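Local coordinates for protein 3,4-dihydroxybenzoate decarboxylase (PDB 5NY5) that probably catalyses the reversible decarboxylation of 3,4-dihydroxybenzoate to catechol, as a UbiD-family enzyme dependent on prenylated FMN and a metal ion, at residues Asp178-Leu184 / Leu301-Val306; Asp144-Phe148 / Arg171-Gln175; Leu204-Met210 / Ile263-Leu269. One frame throughout, in Å; residues are numbered along the deposited sequence.

Interaction 1: Asp178-Leu184 / Leu301-Val306; sequences DELSMFL and LPVIKV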
loop_
_atom_site.group_PDB
_atom_site.type_symbol
_atom_site.label_atom_id
_atom_site.label_comp_id
_atom_site.label_asym_id
_atom_site.label_seq_id
_atom_site.Cartn_x
_atom_site.Cartn_y
_atom_site.Cartn_z
ATOM N N ASP A 178 -9.051 -52.291 25.180
ATOM C CA ASP A 178 -8.945 -52.880 23.852
ATOM C C ASP A 178 -9.381 -51.919 22.753
ATOM O O ASP A 178 -9.749 -52.369 21.662
ATOM C CB ASP A 178 -9.768 -54.169 23.768
ATOM C CG ASP A 178 -11.230 -53.951 24.101
ATOM O OD1 ASP A 178 -11.573 -52.871 24.623
ATOM O OD2 ASP A 178 -12.039 -54.868 23.849
ATOM N N GLU A 179 -9.346 -50.611 23.006
ATOM C CA GLU A 179 -9.813 -49.620 22.049
ATOM C C GLU A 179 -8.821 -48.471 21.941
ATOM O O GLU A 179 -8.244 -48.036 22.942
ATOM C CB GLU A 179 -11.191 -49.076 22.444
ATOM C CG GLU A 179 -12.283 -50.130 22.483
ATOM C CD GLU A 179 -13.617 -49.564 22.917
ATOM O OE1 GLU A 179 -13.720 -48.325 23.049
ATOM O OE2 GLU A 179 -14.560 -50.355 23.129
ATOM N N LEU A 180 -8.637 -47.982 20.717
ATOM C CA LEU A 180 -7.809 -46.821 20.436
ATOM C C LEU A 180 -8.570 -45.875 19.522
ATOM O O LEU A 180 -9.371 -46.304 18.687
ATOM C CB LEU A 180 -6.487 -47.210 19.765
ATOM C CG LEU A 180 -5.545 -48.173 20.483
ATOM C CD1 LEU A 180 -4.674 -48.882 19.465
ATOM C CD2 LEU A 180 -4.684 -47.425 21.480
ATOM N N SER A 181 -8.311 -44.580 19.679
ATOM C CA SER A 181 -8.854 -43.566 18.788
ATOM C C SER A 181 -7.776 -43.151 17.797
ATOM O O SER A 181 -6.647 -42.847 18.195
ATOM C CB SER A 181 -9.358 -42.353 19.570
ATOM O OG SER A 181 -8.305 -41.725 20.274
HETATM N N MSE A 182 -8.121 -43.152 16.516
HETATM C CA MSE A 182 -7.156 -42.842 15.469
HETATM C C MSE A 182 -7.752 -41.930 14.404
HETATM O O MSE A 182 -8.777 -42.246 13.806
HETATM C CB MSE A 182 -6.640 -44.133 14.829
HETATM C CG MSE A 182 -5.935 -43.941 13.496
HETATM SE SE MSE A 182 -4.903 -45.508 12.952
HETATM C CE MSE A 182 -5.081 -45.326 11.021
ATOM N N PHE A 183 -7.100 -40.793 14.175
ATOM C CA PHE A 183 -7.538 -39.851 13.158
ATOM C C PHE A 183 -7.022 -40.263 11.785
ATOM O O PHE A 183 -5.926 -40.813 11.646
ATOM C CB PHE A 183 -7.057 -38.439 13.494
ATOM C CG PHE A 183 -7.308 -37.436 12.403
ATOM C CD1 PHE A 183 -8.561 -36.874 12.238
ATOM C CD2 PHE A 183 -6.289 -37.053 11.547
ATOM C CE1 PHE A 183 -8.794 -35.952 11.237
ATOM C CE2 PHE A 183 -6.518 -36.133 10.544
ATOM C CZ PHE A 183 -7.772 -35.581 10.389
ATOM N N LEU A 184 -7.828 -39.992 10.765
ATOM C CA LEU A 184 -7.462 -40.273 9.386
ATOM C C LEU A 184 -7.711 -39.030 8.547
ATOM O O LEU A 184 -8.767 -38.401 8.663
ATOM C CB LEU A 184 -8.251 -41.464 8.824
ATOM C CG LEU A 184 -7.939 -42.861 9.374
ATOM C CD1 LEU A 184 -8.672 -43.136 10.682
ATOM C CD2 LEU A 184 -8.258 -43.934 8.341
ATOM N N LEU A 301 -14.021 -39.333 16.357
ATOM C CA LEU A 301 -12.892 -40.123 15.896
ATOM C C LEU A 301 -13.280 -41.585 15.724
ATOM O O LEU A 301 -13.969 -42.150 16.580
ATOM C CB LEU A 301 -11.713 -40.029 16.874
ATOM C CG LEU A 301 -10.782 -38.839 16.657
ATOM C CD1 LEU A 301 -9.616 -38.878 17.630
ATOM C CD2 LEU A 301 -10.292 -38.825 15.222
ATOM N N PRO A 302 -12.855 -42.221 14.634
ATOM C CA PRO A 302 -13.097 -43.660 14.484
ATOM C C PRO A 302 -12.280 -44.460 15.486
ATOM O O PRO A 302 -11.143 -44.111 15.811
ATOM C CB PRO A 302 -12.663 -43.947 13.043
ATOM C CG PRO A 302 -11.722 -42.849 12.706
ATOM C CD PRO A 302 -12.202 -41.642 13.449
ATOM N N VAL A 303 -12.874 -45.546 15.974
ATOM C CA VAL A 303 -12.292 -46.363 17.032
ATOM C C VAL A 303 -11.626 -47.581 16.410
ATOM O O VAL A 303 -12.205 -48.237 15.535
ATOM C CB VAL A 303 -13.361 -46.784 18.056
ATOM C CG1 VAL A 303 -12.826 -47.860 18.984
ATOM C CG2 VAL A 303 -13.830 -45.578 18.852
ATOM N N ILE A 304 -10.409 -47.881 16.852
ATOM C CA ILE A 304 -9.721 -49.115 16.495
ATOM C C ILE A 304 -9.907 -50.104 17.636
ATOM O O ILE A 304 -9.504 -49.837 18.773
ATOM C CB ILE A 304 -8.232 -48.876 16.209
ATOM C CG1 ILE A 304 -8.046 -48.296 14.809
ATOM C CG2 ILE A 304 -7.449 -50.171 16.348
ATOM C CD1 ILE A 304 -6.619 -48.330 14.324
ATOM N N LYS A 305 -10.531 -51.240 17.335
ATOM C CA LYS A 305 -10.702 -52.328 18.290
ATOM C C LYS A 305 -9.577 -53.327 18.054
ATOM O O LYS A 305 -9.556 -54.012 17.028
ATOM C CB LYS A 305 -12.068 -52.987 18.124
ATOM C CG LYS A 305 -12.459 -53.939 19.240
ATOM C CD LYS A 305 -13.143 -53.205 20.379
ATOM C CE LYS A 305 -13.843 -54.176 21.315
ATOM N NZ LYS A 305 -14.582 -53.481 22.404
ATOM N N VAL A 306 -8.636 -53.400 18.995
ATOM C CA VAL A 306 -7.480 -54.266 18.814
ATOM C C VAL A 306 -7.893 -55.719 18.996
ATOM O O VAL A 306 -8.663 -56.061 19.904
ATOM C CB VAL A 306 -6.352 -53.874 19.785
ATOM C CG1 VAL A 306 -6.852 -53.869 21.212
ATOM C CG2 VAL A 306 -5.168 -54.819 19.641
#

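Interaction 2: Asp144-Phe148 / Arg171-Gln175; sequences DAGPF and RLCVQ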
loop_
_atom_site.group_PDB
_atom_site.type_symbol
_atom_site.label_atom_id
_atom_site.label_comp_id
_atom_site.label_asym_id
_atom_site.label_seq_id
_atom_site.Cartn_x
_atom_site.Cartn_y
_atom_site.Cartn_z
ATOM N N ASP A 144 -2.792 -33.570 27.847
ATOM C CA ASP A 144 -3.082 -34.386 26.679
ATOM C C ASP A 144 -4.400 -35.134 26.861
ATOM O O ASP A 144 -4.877 -35.347 27.979
ATOM C CB ASP A 144 -1.948 -35.378 26.421
ATOM C CG ASP A 144 -0.717 -34.719 25.834
ATOM O OD1 ASP A 144 -0.653 -33.470 25.821
ATOM O OD2 ASP A 144 0.191 -35.450 25.387
ATOM N N ALA A 145 -4.990 -35.539 25.736
ATOM C CA ALA A 145 -6.245 -36.278 25.781
ATOM C C ALA A 145 -6.085 -37.647 26.425
ATOM O O ALA A 145 -7.072 -38.213 26.901
ATOM C CB ALA A 145 -6.815 -36.434 24.373
ATOM N N GLY A 146 -4.869 -38.181 26.450
ATOM C CA GLY A 146 -4.604 -39.487 26.998
ATOM C C GLY A 146 -3.274 -39.995 26.490
ATOM O O GLY A 146 -2.573 -39.306 25.744
ATOM N N PRO A 147 -2.889 -41.201 26.898
ATOM C CA PRO A 147 -1.652 -41.790 26.372
ATOM C C PRO A 147 -1.712 -41.919 24.858
ATOM O O PRO A 147 -2.752 -42.239 24.284
ATOM C CB PRO A 147 -1.584 -43.158 27.062
ATOM C CG PRO A 147 -2.947 -43.388 27.639
ATOM C CD PRO A 147 -3.512 -42.041 27.930
ATOM N N PHE A 148 -0.579 -41.654 24.214
ATOM C CA PHE A 148 -0.504 -41.543 22.765
ATOM C C PHE A 148 0.611 -42.414 22.210
ATOM O O PHE A 148 1.700 -42.488 22.786
ATOM C CB PHE A 148 -0.255 -40.089 22.331
ATOM C CG PHE A 148 -1.491 -39.351 21.904
ATOM C CD1 PHE A 148 -2.001 -39.514 20.629
ATOM C CD2 PHE A 148 -2.125 -38.473 22.766
ATOM C CE1 PHE A 148 -3.133 -38.831 20.228
ATOM C CE2 PHE A 148 -3.256 -37.785 22.373
ATOM C CZ PHE A 148 -3.761 -37.965 21.101
ATOM N N ARG A 171 -1.228 -41.095 14.539
ATOM C CA ARG A 171 -1.115 -41.082 15.988
ATOM C C ARG A 171 -2.393 -41.657 16.583
ATOM O O ARG A 171 -3.485 -41.442 16.050
ATOM C CB ARG A 171 -0.859 -39.670 16.527
ATOM C CG ARG A 171 -2.003 -38.694 16.328
ATOM C CD ARG A 171 -1.626 -37.310 16.823
ATOM N NE ARG A 171 -2.726 -36.360 16.691
ATOM C CZ ARG A 171 -2.609 -35.052 16.890
ATOM N NH1 ARG A 171 -1.437 -34.535 17.228
ATOM N NH2 ARG A 171 -3.663 -34.262 16.748
ATOM N N LEU A 172 -2.249 -42.399 17.676
ATOM C CA LEU A 172 -3.365 -43.112 18.283
ATOM C C LEU A 172 -3.396 -42.836 19.777
ATOM O O LEU A 172 -2.360 -42.902 20.446
ATOM C CB LEU A 172 -3.264 -44.620 18.030
ATOM C CG LEU A 172 -3.383 -45.082 16.576
ATOM C CD1 LEU A 172 -2.035 -45.067 15.869
ATOM C CD2 LEU A 172 -4.016 -46.459 16.507
ATOM N N CYS A 173 -4.583 -42.539 20.294
ATOM C CA CYS A 173 -4.780 -42.278 21.712
ATOM C C CYS A 173 -5.425 -43.492 22.366
ATOM O O CYS A 173 -6.399 -44.040 21.842
ATOM C CB CYS A 173 -5.648 -41.036 21.918
ATOM S SG CYS A 173 -5.937 -40.595 23.644
ATOM N N VAL A 174 -4.879 -43.908 23.506
ATOM C CA VAL A 174 -5.406 -45.066 24.217
ATOM C C VAL A 174 -6.708 -44.675 24.903
ATOM O O VAL A 174 -6.749 -43.723 25.690
ATOM C CB VAL A 174 -4.385 -45.602 25.226
ATOM C CG1 VAL A 174 -4.980 -46.742 26.029
ATOM C CG2 VAL A 174 -3.122 -46.048 24.512
ATOM N N GLN A 175 -7.777 -45.411 24.610
ATOM C CA GLN A 175 -9.098 -45.128 25.155
ATOM C C GLN A 175 -9.564 -46.176 26.153
ATOM O O GLN A 175 -9.984 -45.833 27.261
ATOM C CB GLN A 175 -10.121 -45.008 24.017
ATOM C CG GLN A 175 -9.776 -43.953 22.977
ATOM C CD GLN A 175 -9.820 -42.540 23.530
ATOM O OE1 GLN A 175 -10.378 -42.294 24.599
ATOM N NE2 GLN A 175 -9.232 -41.603 22.798
#

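Interaction 3: Leu204-Met210 / Ile263-Leu269; sequences LPVTINM and IIIEGEL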
loop_
_atom_site.group_PDB
_atom_site.type_symbol
_atom_site.label_atom_id
_atom_site.label_comp_id
_atom_site.label_asym_id
_atom_site.label_seq_id
_atom_site.Cartn_x
_atom_site.Cartn_y
_atom_site.Cartn_z
ATOM N N LEU A 204 -12.718 -52.576 9.100
ATOM C CA LEU A 204 -11.562 -52.562 8.213
ATOM C C LEU A 204 -10.338 -53.059 8.969
ATOM O O LEU A 204 -9.972 -52.468 10.000
ATOM C CB LEU A 204 -11.308 -51.159 7.659
ATOM C CG LEU A 204 -10.194 -51.070 6.614
ATOM C CD1 LEU A 204 -10.592 -51.805 5.342
ATOM C CD2 LEU A 204 -9.839 -49.623 6.313
ATOM N N PRO A 205 -9.670 -54.116 8.506
ATOM C CA PRO A 205 -8.509 -54.640 9.239
ATOM C C PRO A 205 -7.274 -53.788 8.976
ATOM O O PRO A 205 -6.976 -53.438 7.832
ATOM C CB PRO A 205 -8.340 -56.059 8.680
ATOM C CG PRO A 205 -9.400 -56.220 7.596
ATOM C CD PRO A 205 -9.905 -54.858 7.260
ATOM N N VAL A 206 -6.555 -53.456 10.049
ATOM C CA VAL A 206 -5.341 -52.654 9.965
ATOM C C VAL A 206 -4.287 -53.244 10.891
ATOM O O VAL A 206 -4.594 -53.944 11.858
ATOM C CB VAL A 206 -5.588 -51.172 10.329
ATOM C CG1 VAL A 206 -6.498 -50.507 9.304
ATOM C CG2 VAL A 206 -6.179 -51.064 11.726
ATOM N N THR A 207 -3.028 -52.957 10.576
ATOM C CA THR A 207 -1.908 -53.257 11.454
ATOM C C THR A 207 -1.156 -51.969 11.755
ATOM O O THR A 207 -0.963 -51.130 10.870
ATOM C CB THR A 207 -0.948 -54.279 10.839
ATOM O OG1 THR A 207 -0.250 -53.683 9.740
ATOM C CG2 THR A 207 -1.713 -55.500 10.353
ATOM N N ILE A 208 -0.740 -51.820 13.004
ATOM C CA ILE A 208 -0.043 -50.630 13.474
ATOM C C ILE A 208 1.379 -51.046 13.812
ATOM O O ILE A 208 1.617 -51.723 14.820
ATOM C CB ILE A 208 -0.752 -50.006 14.680
ATOM C CG1 ILE A 208 -2.222 -49.764 14.338
ATOM C CG2 ILE A 208 -0.071 -48.713 15.080
ATOM C CD1 ILE A 208 -3.138 -49.786 15.529
ATOM N N ASN A 209 2.326 -50.643 12.973
ATOM C CA ASN A 209 3.706 -51.097 13.061
ATOM C C ASN A 209 4.548 -50.022 13.732
ATOM O O ASN A 209 4.605 -48.885 13.252
ATOM C CB ASN A 209 4.248 -51.421 11.671
ATOM C CG ASN A 209 3.346 -52.366 10.901
ATOM O OD1 ASN A 209 3.615 -53.562 10.812
ATOM N ND2 ASN A 209 2.264 -51.833 10.345
HETATM N N MSE A 210 5.199 -50.380 14.834
HETATM C CA MSE A 210 5.994 -49.426 15.599
HETATM C C MSE A 210 7.367 -49.993 15.952
HETATM O O MSE A 210 7.498 -51.175 16.263
HETATM C CB MSE A 210 5.250 -49.017 16.870
HETATM C CG MSE A 210 3.875 -48.426 16.618
HETATM SE SE MSE A 210 2.907 -48.003 18.250
HETATM C CE MSE A 210 2.836 -49.787 19.028
ATOM N N ILE A 263 6.964 -53.653 17.719
ATOM C CA ILE A 263 5.632 -53.901 18.256
ATOM C C ILE A 263 4.617 -53.778 17.129
ATOM O O ILE A 263 4.742 -52.908 16.260
ATOM C CB ILE A 263 5.285 -52.928 19.402
ATOM C CG1 ILE A 263 6.370 -52.956 20.478
ATOM C CG2 ILE A 263 3.937 -53.272 20.014
ATOM C CD1 ILE A 263 6.057 -52.099 21.675
ATOM N N ILE A 264 3.613 -54.652 17.144
ATOM C CA ILE A 264 2.518 -54.628 16.183
ATOM C C ILE A 264 1.208 -54.589 16.952
ATOM O O ILE A 264 1.028 -55.326 17.927
ATOM C CB ILE A 264 2.545 -55.855 15.246
ATOM C CG1 ILE A 264 3.908 -55.991 14.573
ATOM C CG2 ILE A 264 1.443 -55.749 14.202
ATOM C CD1 ILE A 264 4.232 -54.856 13.653
ATOM N N ILE A 265 0.295 -53.729 16.517
ATOM C CA ILE A 265 -1.068 -53.702 17.029
ATOM C C ILE A 265 -1.992 -54.078 15.880
ATOM O O ILE A 265 -2.075 -53.358 14.878
ATOM C CB ILE A 265 -1.438 -52.330 17.610
ATOM C CG1 ILE A 265 -0.468 -51.942 18.722
ATOM C CG2 ILE A 265 -2.860 -52.347 18.139
ATOM C CD1 ILE A 265 -0.783 -50.607 19.360
ATOM N N GLU A 266 -2.669 -55.214 16.013
ATOM C CA GLU A 266 -3.628 -55.678 15.019
ATOM C C GLU A 266 -5.030 -55.336 15.500
ATOM O O GLU A 266 -5.454 -55.795 16.566
ATOM C CB GLU A 266 -3.492 -57.181 14.781
ATOM C CG GLU A 266 -2.164 -57.603 14.181
ATOM C CD GLU A 266 -2.092 -59.095 13.922
ATOM O OE1 GLU A 266 -3.122 -59.780 14.095
ATOM O OE2 GLU A 266 -1.007 -59.582 13.546
ATOM N N GLY A 267 -5.746 -54.534 14.717
ATOM C CA GLY A 267 -7.074 -54.112 15.101
ATOM C C GLY A 267 -7.946 -53.867 13.890
ATOM O O GLY A 267 -7.536 -54.067 12.746
ATOM N N GLU A 268 -9.170 -53.423 14.163
ATOM C CA GLU A 268 -10.143 -53.116 13.129
ATOM C C GLU A 268 -10.819 -51.791 13.444
ATOM O O GLU A 268 -11.042 -51.451 14.609
ATOM C CB GLU A 268 -11.200 -54.221 13.003
ATOM C CG GLU A 268 -10.657 -55.545 12.499
ATOM C CD GLU A 268 -11.662 -56.669 12.622
ATOM O OE1 GLU A 268 -11.319 -57.816 12.263
ATOM O OE2 GLU A 268 -12.794 -56.409 13.080
ATOM N N LEU A 269 -11.137 -51.044 12.391
ATOM C CA LEU A 269 -11.882 -49.796 12.524
ATOM C C LEU A 269 -13.370 -50.122 12.564
ATOM O O LEU A 269 -13.945 -50.562 11.563
ATOM C CB LEU A 269 -11.546 -48.854 11.374
ATOM C CG LEU A 269 -10.164 -48.201 11.434
ATOM C CD1 LEU A 269 -9.635 -47.917 10.040
ATOM C CD2 LEU A 269 -10.224 -46.919 12.246
#

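Interaction 1: Asp178-Leu184 / Leu301-Val306
The ring of Phe183 meets Leu301 at its edge: the CD2 methyl of Leu301 lies in the ring plane and rests against Phe183 CB at 3.7 Å, the two side chains crossing at about a right angle. The other flat groups are the carboxylates of Asp178 and Glu179, at the far end of the contact, and both turn to Lys305. Lys305 NZ stands 3.2 Å from Asp178 OD2 and equally far from Glu179 OE2, which uses the lone pair pointing away from its other oxygen. A bend in the lysine chain at chi2 (87°) brings the ammonium toward 178-184, where it bridges the two acids in a salt-bridge network.

Between these ends runs regular antiparallel pairing. Leu180 and Ile304 form the hydrogen-bonded pair, with Ile304 N to Leu180 O at 2.6 Å and Leu180 N to Ile304 O at 2.8 Å. Further along, Met182 N reaches Pro302 O in a long but nearly straight bond of 3.2 Å. On the face of Ile304, the selenium of Met182, modelled as selenomethionine, touches Ile304 CD1 at 3.6 Å, while Pro302 CG sits against Leu184 CD1.

The face of Glu179, Ser181 and Lys305 is the more polar, though Val303 lies on it too, and Ser181 OG is bonded to Gln175. Leu180 and Ile304 point to the other face, into the interior of the Rift-related barrel. There Leu180 packs on Leu172 and Val174 of strand 165-174, and Ile304 on Leu269 of strand 263-269. Met182 also touches His170, which like Phe183 binds prenylated FMN in the cofactor-bound enzyme; the cofactor is absent from this model. Helix 189-199 is reached through Ile190 by both Met182 and Leu184.

Interaction 2: Asp144-Phe148 / Arg171-Gln175
Cys173 lays its side chain over one face of the Phe148 ring. Its CB sits 3.9 Å from the ring centroid, only 19° off the normal and displaced toward the rim, a CH-pi contact. The sulfur follows at 4.4 Å from SG to the Phe148 centroid, so methylene and sulfur lie over the same face. With SG anti to the backbone N (chi1 -179°), the sulfur leans toward the loop, where Gly146 CA lies 3.8 Å from Cys173 SG and the methyl of Ala145 is a little farther off.

Arg171 approaches the same phenyl group more loosely: its CD comes within 4.0 Å of Phe148 CE1, obliquely to the ring. Its guanidinium is engaged elsewhere, in a salt bridge with Glu289, and Arg171 is one of the residues that bind prenylated FMN when the cofactor is present. At the other end Pro147 and Val174 cross at about a right angle, with Pro147 CG 3.6 Å from Val174 CB.

Backbone pairing holds these side chains in register. Val174 N gives a hydrogen bond of 2.8 Å to Pro147 O, and Phe148 faces Cys173 as a non-hydrogen-bonded antiparallel pair. This is where the loop runs into strand 148-157 and pairs with strand 165-174.

Around the contact, Gln175 reaches Gln279, Glu277 and Ser181. Leu172 points away from the loop and packs on Leu180 of strand 179-182, which Val174 also touches. Phe148 and Arg171 of the barrel strands are both met by strand 285-288 through Met287.

Interaction 3: Leu204-Met210 / Ile263-Leu269
Ile208 is paired with Ile265, and its side chain can be traced along that partner. Ile208 CB starts 3.8 Å from Ile265 CB and near Ile265 O. CG1, placed anti to the carbonyl carbon (chi1 -53°), keeps beside that oxygen, with Ile208 CG1 3.6 Å from Ile265 O. The terminal CD1 then settles against the branch of the opposite isoleucine, 3.7 Å from Ile265 CG2; it also meets Leu172 of strand 165-174.

Met210, a selenomethionine in the model, fills the next place on this face. Its chain bends at chi3 and brings CE into the angle between two isoleucines, with Met210 CE 3.7 Å from Ile265 CD1 and 3.8 Å from Ile263 CG2. At the other end Leu204 CD2 and Val206 CG1 both touch Leu269 CD1, Leu204 lying side by side with Leu269.

The reverse face is more polar, with Ile264 an apolar neighbour on it: Asn209 OD1 lies 3.2 Å from Ile264 CD1 and takes the backbone N-H of Ile258. Asn209 ND2 gives a 3.2 Å bond to Thr207 OG1, itself also bonded to Lys256 O, and a second to Leu153 O of strand 148-157. Glu266 uses both carboxylate oxygens on the backbone N-H groups of Ala252 and Val251.

The chemistry is divided by face. Apolar side chains, among them Ile208, Ile265 and Met210, pack on one; buried polar groups on the other are met largely by backbone of 251-258, which probably helps fix that region against the sheet. Cross-pair backbone bonds, such as Val206 N to Gly267 O at 2.9 Å, serve every second residue, while Thr207, Asn209, Ile264 and Glu266 bond to strands 148-157 and 303-311.

Overall arrangement
From the N terminus, interaction 2 comes first: the loop 144-148 and the strand end 171-175 close the hairpin of strands 148-157 and 165-174. The chain then turns directly into 178-184, where interaction 1 opens, to close only at 301-306. Interaction 3 falls wholly within that long excursion, joining 204-210 to 263-269; no two loops cross. In space the contacts share one antiparallel sheet. Strand 179-182 adjoins strand 165-174, strand 303-311 adjoins strand 263-269, and strand 204-210 adjoins strand 148-157, so the order returns on itself as a barrel. Leu172 and Ile208 meet inside it, linking interactions 2 and 3.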